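Periplasmic binding protein/LacI transcriptional regulator (Shewanella sp. ANA-3, PDB 5OCP) binds L-arabinofuranose, in both its alpha and beta forms, as the periplasmic binding protein of an arabinose ABC transporter. Local coordinates at residues 190-196 against 217-223. Numbering follows the deposited sequence.
Sequences AVWSHND and ILIVSVD. With AHR (alpha-L-arabinofuranose), chain I; FUB (beta-L-arabinofuranose), chain J.
Strands 190-193 and 218-221, both extended, run parallel, their axes 4.6 Å apart at closest and inclined by 14°, pairing Ala190/Leu218, Val191/Ile219 and Trp192/Val220. Val191 N donates to Leu218 O (2.8 Å), Val220 N to Val191 O (2.9 Å) and Ser193 N to Val220 O (3.0 Å). On one face the indole of Trp192 (chi1 t) slants toward 217-223, its edge filling the hollow beside Val220 and Val222: CE3 is 4.3 Å from Val220 CG2, CZ3 4.1 Å from Val222 CG2. On the other, Val191 CG2 meets Ile217 CG2 at 3.9 Å. Asp196, opening helix 196-208, turns its carboxylate (chi1 m) back to Ser221: OD1 takes hydrogen bonds from Ser221 OG (2.8 Å) and Thr240; its N bonds weakly to Val222 O (2.9 Å). Asn195 N-caps that helix and gives ND2 to O2 of either arabinofuranose anomer (3.0 Å); Asp223 OD1 lies 2.5 Å from the sugar O3. Ligand binding at carboxy strand ends, in a cleft between two lobes, is characteristic of periplasmic binding proteins. Helix 196-208, connecting this beta-alpha-beta unit, covers Ser193, Ile219 and Ser221; helices 107-121 and 138-151 pack over the Trp192 face, Phe147 stacking on the indole, and strands 126-132 and 239-242 flank the pair.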
loop_
_atom_site.group_PDB
_atom_site.type_symbol
_atom_site.label_atom_id
_atom_site.label_comp_id
_atom_site.label_asym_id
_atom_site.label_seq_id
_atom_site.Cartn_x
_atom_site.Cartn_y
_atom_site.Cartn_z
ATOM N N ALA A 190 12.906 -6.293 16.523
ATOM C CA ALA A 190 12.468 -5.959 15.175
ATOM C C ALA A 190 11.534 -4.783 15.111
ATOM O O ALA A 190 10.786 -4.558 16.056
ATOM C CB ALA A 190 11.778 -7.135 14.510
ATOM N N VAL A 191 11.518 -4.126 13.954
ATOM C CA VAL A 191 10.505 -3.158 13.569
ATOM C C VAL A 191 9.624 -3.796 12.468
ATOM O O VAL A 191 10.151 -4.347 11.501
ATOM C CB VAL A 191 11.133 -1.868 13.034
ATOM C CG1 VAL A 191 10.082 -0.883 12.436
ATOM C CG2 VAL A 191 11.916 -1.216 14.151
ATOM N N TRP A 192 8.326 -3.790 12.715
ATOM C CA TRP A 192 7.272 -4.174 11.758
ATOM C C TRP A 192 6.673 -2.875 11.311
ATOM O O TRP A 192 5.963 -2.162 12.058
ATOM C CB TRP A 192 6.291 -5.080 12.508
ATOM C CG TRP A 192 4.876 -5.211 11.976
ATOM C CD1 TRP A 192 3.777 -5.300 12.732
ATOM C CD2 TRP A 192 4.414 -5.341 10.599
ATOM N NE1 TRP A 192 2.664 -5.425 11.964
ATOM C CE2 TRP A 192 3.020 -5.475 10.646
ATOM C CE3 TRP A 192 5.045 -5.362 9.342
ATOM C CZ2 TRP A 192 2.236 -5.602 9.499
ATOM C CZ3 TRP A 192 4.259 -5.501 8.190
ATOM C CH2 TRP A 192 2.864 -5.634 8.294
ATOM N N SER A 193 6.927 -2.539 10.038
ATOM C CA SER A 193 6.425 -1.347 9.464
ATOM C C SER A 193 5.349 -1.629 8.415
ATOM O O SER A 193 5.578 -2.459 7.513
ATOM C CB SER A 193 7.553 -0.578 8.803
ATOM O OG SER A 193 7.030 0.577 8.189
ATOM N N HIS A 194 4.200 -0.944 8.505
ATOM C CA HIS A 194 3.156 -1.236 7.542
ATOM C C HIS A 194 3.536 -0.846 6.114
ATOM O O HIS A 194 2.882 -1.334 5.198
ATOM C CB HIS A 194 1.835 -0.602 7.946
ATOM C CG HIS A 194 1.230 -1.180 9.194
ATOM N ND1 HIS A 194 -0.024 -0.793 9.616
ATOM C CD2 HIS A 194 1.700 -2.028 10.132
ATOM C CE1 HIS A 194 -0.320 -1.425 10.748
ATOM N NE2 HIS A 194 0.655 -2.267 11.025
ATOM N N ASN A 195 4.547 -0.007 5.876
ATOM C CA ASN A 195 5.039 0.214 4.562
ATOM C C ASN A 195 6.516 0.504 4.512
ATOM O O ASN A 195 7.152 0.840 5.530
ATOM C CB ASN A 195 4.255 1.249 3.750
ATOM C CG ASN A 195 4.575 2.691 4.096
ATOM O OD1 ASN A 195 5.142 2.993 5.177
ATOM N ND2 ASN A 195 4.170 3.615 3.196
ATOM N N ASP A 196 7.073 0.304 3.330
ATOM C CA ASP A 196 8.527 0.483 3.189
ATOM C C ASP A 196 8.947 1.920 3.461
ATOM O O ASP A 196 10.060 2.118 3.992
ATOM C CB ASP A 196 8.999 0.102 1.771
ATOM C CG ASP A 196 8.917 -1.396 1.431
ATOM O OD1 ASP A 196 8.696 -2.254 2.327
ATOM O OD2 ASP A 196 9.099 -1.697 0.238
ATOM N N ILE A 217 18.593 -4.622 14.958
ATOM C CA ILE A 217 17.152 -4.522 14.924
ATOM C C ILE A 217 16.754 -4.930 13.449
ATOM O O ILE A 217 17.137 -4.259 12.536
ATOM C CB ILE A 217 16.734 -3.111 15.224
ATOM C CG1 ILE A 217 17.173 -2.768 16.663
ATOM C CG2 ILE A 217 15.241 -2.939 15.135
ATOM C CD1 ILE A 217 16.779 -1.380 17.035
ATOM N N LEU A 218 15.976 -5.978 13.359
ATOM C CA LEU A 218 15.446 -6.476 12.071
ATOM C C LEU A 218 14.387 -5.530 11.605
ATOM O O LEU A 218 13.720 -4.873 12.410
ATOM C CB LEU A 218 14.872 -7.857 12.200
ATOM C CG LEU A 218 15.809 -8.975 12.705
ATOM C CD1 LEU A 218 15.013 -10.233 12.886
ATOM C CD2 LEU A 218 17.002 -9.083 11.778
ATOM N N ILE A 219 14.249 -5.374 10.279
ATOM C CA ILE A 219 13.247 -4.460 9.746
ATOM C C ILE A 219 12.462 -5.262 8.680
ATOM O O ILE A 219 13.054 -5.754 7.742
ATOM C CB ILE A 219 13.895 -3.219 9.164
ATOM C CG1 ILE A 219 14.625 -2.485 10.300
ATOM C CG2 ILE A 219 12.819 -2.354 8.526
ATOM C CD1 ILE A 219 15.318 -1.231 9.895
ATOM N N VAL A 220 11.156 -5.391 8.935
ATOM C CA VAL A 220 10.237 -6.076 8.019
ATOM C C VAL A 220 9.084 -5.161 7.646
ATOM O O VAL A 220 8.649 -4.346 8.446
ATOM C CB VAL A 220 9.796 -7.383 8.566
ATOM C CG1 VAL A 220 10.959 -8.268 8.918
ATOM C CG2 VAL A 220 8.848 -7.225 9.761
ATOM N N SER A 221 8.551 -5.301 6.437
ATOM C CA SER A 221 7.696 -4.266 5.897
ATOM C C SER A 221 6.861 -4.809 4.729
ATOM O O SER A 221 6.920 -6.024 4.400
ATOM C CB SER A 221 8.659 -3.171 5.384
ATOM O OG SER A 221 7.975 -2.017 4.984
ATOM N N VAL A 222 6.114 -3.901 4.132
ATOM C CA VAL A 222 5.339 -4.157 2.878
ATOM C C VAL A 222 5.535 -3.055 1.873
ATOM O O VAL A 222 5.501 -1.876 2.229
ATOM C CB VAL A 222 3.824 -4.328 3.188
ATOM C CG1 VAL A 222 3.051 -4.665 1.904
ATOM C CG2 VAL A 222 3.602 -5.438 4.157
ATOM N N ASP A 223 5.710 -3.467 0.609
ATOM C CA ASP A 223 5.517 -2.686 -0.640
ATOM C C ASP A 223 6.472 -3.224 -1.738
ATOM O O ASP A 223 6.094 -3.338 -2.908
ATOM C CB ASP A 223 5.628 -1.179 -0.542
ATOM C CG ASP A 223 4.401 -0.489 0.024
ATOM O OD1 ASP A 223 3.298 -1.129 0.181
ATOM O OD2 ASP A 223 4.477 0.720 0.385
HETATM O O5 AHR I . -2.855 1.103 0.197
HETATM C C5 AHR I . -1.537 0.716 -0.043
HETATM C C4 AHR I . -0.599 1.401 0.934
HETATM O O4 AHR I . -0.779 2.798 0.918
HETATM C C3 AHR I . 0.878 1.105 0.614
HETATM O O3 AHR I . 1.228 -0.103 1.207
HETATM C C2 AHR I . 1.515 2.357 1.193
HETATM O O2 AHR I . 2.794 2.668 0.724
HETATM C C1 AHR I . 0.512 3.391 0.713
HETATM O O1 AHR I . 0.621 4.486 1.469
HETATM O O5 FUB J . -2.853 1.102 0.197
HETATM C C5 FUB J . -1.534 0.723 -0.043
HETATM C C4 FUB J . -0.596 1.413 0.934
HETATM O O4 FUB J . -0.779 2.808 0.938
HETATM C C3 FUB J . 0.879 1.126 0.615
HETATM O O3 FUB J . 1.223 -0.094 1.194
HETATM C C2 FUB J . 1.536 2.343 1.256
HETATM O O2 FUB J . 2.802 2.667 0.732
HETATM C C1 FUB J . 0.490 3.453 1.153
HETATM O O1 FUB J . 0.755 4.143 0.032
#